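Long-range contacts in Spermidine/putrescine ABC transporter, periplasmic binding protein (Treponema pallidum, PDB 2V84), which probably binds polyamines such as spermidine and putrescine as the lipoprotein receptor component of an ABC transporter: residues 124-128 with 276-280; 280-286 with 299-305. One frame throughout, in Å; residues are numbered along the deposited sequence.

In the fold
Both contacts belong to one lobe of a periplasmic binding protein fold and share Leu-280, in the short link between helix 269-279 and helix 282-292. Contact 1 packs the end of helix 269-279 against the start of strand 125-137; contact 2 packs the start of helix 282-292 against the loop that follows it. Their centres lie about 11 Å apart, on the same side of the chain's centre. They are tied where Tyr-285 OH lies 2.6 Å from Tyr-127 O, a probable hydrogen bond, and where Tyr-285 CB packs 3.3 Å from Phe-279 O. Both are away from the predicted spermidine site at Asp-165 to Glu-168.

Contact 1. Residues 124-128 with 276-280; sequences SVPYY and INFFL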
loop_
_atom_site.group_PDB
_atom_site.type_symbol
_atom_site.label_atom_id
_atom_site.label_comp_id
_atom_site.label_asym_id
_atom_site.label_seq_id
_atom_site.Cartn_x
_atom_site.Cartn_y
_atom_site.Cartn_z
ATOM N N SER A 124 -0.881 16.872 -0.163
ATOM C CA SER A 124 -1.186 15.503 0.320
ATOM C C SER A 124 -1.029 15.409 1.819
ATOM O O SER A 124 -0.205 16.104 2.385
ATOM C CB SER A 124 -0.259 14.474 -0.352
ATOM O OG SER A 124 1.107 14.632 0.052
ATOM N N VAL A 125 -1.788 14.527 2.462
ATOM C CA VAL A 125 -1.566 14.262 3.886
ATOM C C VAL A 125 -1.499 12.766 4.062
ATOM O O VAL A 125 -2.371 12.094 3.587
ATOM C CB VAL A 125 -2.731 14.792 4.766
ATOM C CG1 VAL A 125 -2.526 14.378 6.254
ATOM C CG2 VAL A 125 -2.847 16.340 4.657
ATOM N N PRO A 126 -0.449 12.227 4.711
ATOM C CA PRO A 126 -0.378 10.762 4.829
ATOM C C PRO A 126 -1.603 10.088 5.436
ATOM O O PRO A 126 -2.158 10.571 6.425
ATOM C CB PRO A 126 0.827 10.542 5.759
ATOM C CG PRO A 126 1.684 11.715 5.488
ATOM C CD PRO A 126 0.754 12.874 5.259
ATOM N N TYR A 127 -1.980 8.948 4.852
ATOM C CA TYR A 127 -3.127 8.157 5.264
ATOM C C TYR A 127 -2.626 6.885 5.968
ATOM O O TYR A 127 -3.104 6.525 7.049
ATOM C CB TYR A 127 -3.908 7.812 3.989
ATOM C CG TYR A 127 -5.214 7.117 4.175
ATOM C CD1 TYR A 127 -5.269 5.760 4.482
ATOM C CD2 TYR A 127 -6.408 7.806 3.983
ATOM C CE1 TYR A 127 -6.464 5.125 4.628
ATOM C CE2 TYR A 127 -7.630 7.166 4.140
ATOM C CZ TYR A 127 -7.652 5.839 4.461
ATOM O OH TYR A 127 -8.865 5.182 4.599
ATOM N N TYR A 128 -1.654 6.209 5.360
ATOM C CA TYR A 128 -1.094 5.003 5.954
ATOM C C TYR A 128 0.201 4.664 5.246
ATOM O O TYR A 128 0.351 4.976 4.087
ATOM C CB TYR A 128 -2.117 3.805 5.950
ATOM C CG TYR A 128 -1.506 2.587 6.600
ATOM C CD1 TYR A 128 -1.192 2.595 7.957
ATOM C CD2 TYR A 128 -1.180 1.456 5.845
ATOM C CE1 TYR A 128 -0.570 1.510 8.557
ATOM C CE2 TYR A 128 -0.548 0.373 6.445
ATOM C CZ TYR A 128 -0.246 0.414 7.786
ATOM O OH TYR A 128 0.360 -0.671 8.364
ATOM N N ILE A 276 -10.146 14.630 6.788
ATOM C CA ILE A 276 -8.749 14.296 7.050
ATOM C C ILE A 276 -8.430 14.551 8.527
ATOM O O ILE A 276 -7.769 13.743 9.191
ATOM C CB ILE A 276 -7.783 15.156 6.151
ATOM C CG1 ILE A 276 -8.084 14.911 4.655
ATOM C CG2 ILE A 276 -6.309 14.870 6.484
ATOM C CD1 ILE A 276 -7.354 15.883 3.706
ATOM N N ASN A 277 -8.896 15.698 9.023
ATOM C CA ASN A 277 -8.740 16.047 10.423
ATOM C C ASN A 277 -9.403 15.005 11.346
ATOM O O ASN A 277 -8.821 14.613 12.344
ATOM C CB ASN A 277 -9.275 17.462 10.691
ATOM C CG ASN A 277 -8.779 18.024 12.005
ATOM O OD1 ASN A 277 -7.578 18.078 12.242
ATOM N ND2 ASN A 277 -9.704 18.442 12.870
ATOM N N PHE A 278 -10.601 14.543 10.983
ATOM C CA PHE A 278 -11.346 13.526 11.742
ATOM C C PHE A 278 -10.588 12.183 11.751
ATOM O O PHE A 278 -10.425 11.539 12.789
ATOM C CB PHE A 278 -12.743 13.376 11.114
ATOM C CG PHE A 278 -13.559 12.223 11.648
ATOM C CD1 PHE A 278 -13.469 10.949 11.065
ATOM C CD2 PHE A 278 -14.478 12.422 12.677
ATOM C CE1 PHE A 278 -14.256 9.878 11.545
ATOM C CE2 PHE A 278 -15.272 11.358 13.159
ATOM C CZ PHE A 278 -15.157 10.095 12.589
ATOM N N PHE A 279 -10.109 11.786 10.588
ATOM C CA PHE A 279 -9.440 10.490 10.419
ATOM C C PHE A 279 -8.166 10.416 11.260
ATOM O O PHE A 279 -7.804 9.358 11.789
ATOM C CB PHE A 279 -9.144 10.306 8.934
ATOM C CG PHE A 279 -8.750 8.920 8.551
ATOM C CD1 PHE A 279 -9.718 7.929 8.353
ATOM C CD2 PHE A 279 -7.407 8.610 8.347
ATOM C CE1 PHE A 279 -9.336 6.629 7.978
ATOM C CE2 PHE A 279 -7.019 7.321 7.958
ATOM C CZ PHE A 279 -7.996 6.331 7.785
ATOM N N LEU A 280 -7.498 11.564 11.392
ATOM C CA LEU A 280 -6.268 11.669 12.177
ATOM C C LEU A 280 -6.484 11.929 13.678
ATOM O O LEU A 280 -5.511 12.079 14.411
ATOM C CB LEU A 280 -5.337 12.739 11.605
ATOM C CG LEU A 280 -4.719 12.451 10.222
ATOM C CD1 LEU A 280 -3.902 13.657 9.780
ATOM C CD2 LEU A 280 -3.890 11.185 10.198
#
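The Phe-279 and Tyr-127 rings form an offset stack, each lying partly over a face of the other, with centroids 4.5 Å apart and planes inclined by 29°. Phe-279 CE2 sits above the centre of the tyrosine ring, 3.7 Å from its plane, while Phe-279 CZ makes the closest approach, 3.4 Å from Tyr-127 CZ at the hydroxyl-bearing end. Both side chains swing CG anti to the backbone N (chi1 -174° in Tyr-127, -167° in Phe-279), and they cross at about a right angle. The tyrosine hydroxyl is held beyond the stack by a hydrogen bond to Thr-36 OG1.

Val-125 builds the aliphatic half of the interface. Its CG1 branch touches two methyls, 3.8 Å from Ile-276 CG2 on the helix and 3.9 Å from Leu-280 CD1 just beyond it. The other leucine methyl, CD2, reaches 4.2 Å from Pro-126 O, a carbonyl oxygen buried here without a polar partner. Apolar and aromatic packing thus joins strand to helix, while the strand's backbone bonds run to its sheet neighbour: Val-125 pairs with Phe-260, and Tyr-127 and Tyr-128 both face Asp-258 in a classic beta bulge.

This is helix-on-sheet packing inside one lobe of the binding-protein fold. Strand 254-260 also lends Phe-260 to the cluster, touching both Ile-276 and Tyr-127; helix 282-292 adds Phe-288 beside Phe-279 and Tyr-285 beside Leu-280.

Contact 2. Residues 280-286 with 299-305; sequences LEPAHYA and HREAAAY
Leu-280 O receives a nearly straight hydrogen bond from His-299 NE2, 2.8 Å long with an N-H...O angle of 175°. The oxygen lies in the imidazole plane, although the donor stands above the carbonyl plane. In this lobe of the periplasmic binding-protein fold, the bond ties the junction of two consecutive helices, just before the N-cap residue Glu-281, to loop 299-305. On the other side of the ring, His-299 ND1 accepts a hydrogen bond from Glu-301 N at 3.2 Å and a weak one from Ala-302 N; bonds at both nitrogens fix the ring's rotation and are consistent with a neutral imidazole protonated on NE2.

The Tyr-285 and His-299 rings lie almost parallel (13°) but offset, with little mutual cover, their side chains antiparallel. With CG anti to the backbone N (chi1 -161°), Tyr-285 places CD2 3.6 Å from both His-299 CB and Ala-302 CB, the alanine methyl lying at its edge. One residue on in the helix, Ala-286 CB packs 3.5 Å from Tyr-305 CB. The solvent-exposed Tyr-305 ring lies over the helix's first turn: Pro-282 CB makes a CH-pi contact over its face, 3.7 Å from the ring centroid and 17° off the normal.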
loop_
_atom_site.group_PDB
_atom_site.type_symbol
_atom_site.label_atom_id
_atom_site.label_comp_id
_atom_site.label_asym_id
_atom_site.label_seq_id
_atom_site.Cartn_x
_atom_site.Cartn_y
_atom_site.Cartn_z
ATOM N N LEU A 280 -7.498 11.564 11.392
ATOM C CA LEU A 280 -6.268 11.669 12.177
ATOM C C LEU A 280 -6.484 11.929 13.678
ATOM O O LEU A 280 -5.511 12.079 14.411
ATOM C CB LEU A 280 -5.337 12.739 11.605
ATOM C CG LEU A 280 -4.719 12.451 10.222
ATOM C CD1 LEU A 280 -3.902 13.657 9.780
ATOM C CD2 LEU A 280 -3.890 11.185 10.198
ATOM N N GLU A 281 -7.738 11.996 14.122
ATOM C CA GLU A 281 -8.028 11.969 15.556
ATOM C C GLU A 281 -7.532 10.625 16.096
ATOM O O GLU A 281 -7.827 9.603 15.501
ATOM C CB GLU A 281 -9.525 12.128 15.806
ATOM C CG GLU A 281 -9.866 12.783 17.131
ATOM C CD GLU A 281 -9.468 14.251 17.212
ATOM O OE1 GLU A 281 -10.088 15.092 16.498
ATOM O OE2 GLU A 281 -8.561 14.566 18.026
ATOM N N PRO A 282 -6.764 10.633 17.203
ATOM C CA PRO A 282 -6.056 9.456 17.743
ATOM C C PRO A 282 -6.890 8.189 17.886
ATOM O O PRO A 282 -6.438 7.110 17.482
ATOM C CB PRO A 282 -5.602 9.945 19.115
ATOM C CG PRO A 282 -5.359 11.392 18.888
ATOM C CD PRO A 282 -6.494 11.825 18.027
ATOM N N ALA A 283 -8.086 8.320 18.469
ATOM C CA ALA A 283 -8.980 7.174 18.644
ATOM C C ALA A 283 -9.548 6.664 17.329
ATOM O O ALA A 283 -9.744 5.452 17.157
ATOM C CB ALA A 283 -10.109 7.513 19.616
ATOM N N HIS A 284 -9.796 7.593 16.407
ATOM C CA HIS A 284 -10.371 7.284 15.103
ATOM C C HIS A 284 -9.336 6.724 14.136
ATOM O O HIS A 284 -9.663 5.893 13.286
ATOM C CB HIS A 284 -11.045 8.525 14.525
ATOM C CG HIS A 284 -12.257 8.951 15.293
ATOM N ND1 HIS A 284 -12.189 9.772 16.399
ATOM C CD2 HIS A 284 -13.565 8.646 15.133
ATOM C CE1 HIS A 284 -13.405 9.971 16.873
ATOM N NE2 HIS A 284 -14.259 9.304 16.118
ATOM N N TYR A 285 -8.096 7.190 14.270
ATOM C CA TYR A 285 -6.969 6.595 13.558
ATOM C C TYR A 285 -6.659 5.201 14.091
ATOM O O TYR A 285 -6.427 4.270 13.315
ATOM C CB TYR A 285 -5.715 7.468 13.587
ATOM C CG TYR A 285 -4.772 7.034 12.488
ATOM C CD1 TYR A 285 -5.038 7.356 11.158
ATOM C CD2 TYR A 285 -3.649 6.272 12.770
ATOM C CE1 TYR A 285 -4.205 6.955 10.141
ATOM C CE2 TYR A 285 -2.801 5.849 11.756
ATOM C CZ TYR A 285 -3.092 6.183 10.445
ATOM O OH TYR A 285 -2.264 5.770 9.427
ATOM N N ALA A 286 -6.696 5.047 15.410
ATOM C CA ALA A 286 -6.489 3.736 16.015
ATOM C C ALA A 286 -7.565 2.743 15.583
ATOM O O ALA A 286 -7.255 1.591 15.327
ATOM C CB ALA A 286 -6.419 3.835 17.501
ATOM N N HIS A 299 1.505 7.739 12.920
ATOM C CA HIS A 299 0.723 8.519 13.883
ATOM C C HIS A 299 1.336 8.381 15.257
ATOM O O HIS A 299 1.481 7.255 15.777
ATOM C CB HIS A 299 -0.728 8.011 13.894
ATOM C CG HIS A 299 -1.721 8.977 14.469
ATOM N ND1 HIS A 299 -1.830 9.225 15.824
ATOM C CD2 HIS A 299 -2.685 9.726 13.874
ATOM C CE1 HIS A 299 -2.804 10.091 16.035
ATOM N NE2 HIS A 299 -3.336 10.412 14.869
ATOM N N ARG A 300 1.683 9.508 15.871
ATOM C CA ARG A 300 2.384 9.425 17.160
ATOM C C ARG A 300 1.551 9.156 18.404
ATOM O O ARG A 300 2.112 8.874 19.455
ATOM C CB ARG A 300 3.461 10.508 17.355
ATOM C CG ARG A 300 3.199 11.836 16.754
ATOM C CD ARG A 300 4.335 12.781 17.068
ATOM N NE ARG A 300 3.812 14.083 17.471
ATOM C CZ ARG A 300 3.632 14.472 18.728
ATOM N NH1 ARG A 300 3.948 13.669 19.734
ATOM N NH2 ARG A 300 3.136 15.672 18.978
ATOM N N GLU A 301 0.226 9.175 18.276
ATOM C CA GLU A 301 -0.654 8.914 19.410
ATOM C C GLU A 301 -1.389 7.592 19.283
ATOM O O GLU A 301 -1.643 6.932 20.288
ATOM C CB GLU A 301 -1.685 10.041 19.565
ATOM C CG GLU A 301 -1.081 11.403 19.867
ATOM C CD GLU A 301 -0.307 11.409 21.152
ATOM O OE1 GLU A 301 -0.963 11.315 22.217
ATOM O OE2 GLU A 301 0.946 11.513 21.102
ATOM N N ALA A 302 -1.699 7.195 18.049
ATOM C CA ALA A 302 -2.699 6.159 17.820
ATOM C C ALA A 302 -2.440 4.788 18.454
ATOM O O ALA A 302 -3.389 4.097 18.823
ATOM C CB ALA A 302 -3.014 6.036 16.356
ATOM N N ALA A 303 -1.177 4.390 18.588
ATOM C CA ALA A 303 -0.849 3.086 19.175
ATOM C C ALA A 303 -1.372 2.907 20.616
ATOM O O ALA A 303 -1.737 1.794 21.014
ATOM C CB ALA A 303 0.653 2.822 19.098
ATOM N N ALA A 304 -1.421 4.004 21.366
ATOM C CA ALA A 304 -1.906 4.018 22.760
ATOM C C ALA A 304 -3.413 3.757 22.879
ATOM O O ALA A 304 -3.935 3.437 23.970
ATOM C CB ALA A 304 -1.565 5.354 23.407
ATOM N N TYR A 305 -4.088 3.888 21.745
ATOM C CA TYR A 305 -5.537 3.863 21.644
ATOM C C TYR A 305 -5.994 2.581 20.961
ATOM O O TYR A 305 -7.190 2.323 20.851
ATOM C CB TYR A 305 -5.993 5.057 20.802
ATOM C CG TYR A 305 -5.880 6.415 21.466
ATOM C CD1 TYR A 305 -4.667 7.089 21.535
ATOM C CD2 TYR A 305 -7.006 7.043 21.996
ATOM C CE1 TYR A 305 -4.569 8.338 22.136
ATOM C CE2 TYR A 305 -6.919 8.298 22.602
ATOM C CZ TYR A 305 -5.704 8.941 22.670
ATOM O OH TYR A 305 -5.636 10.183 23.272
#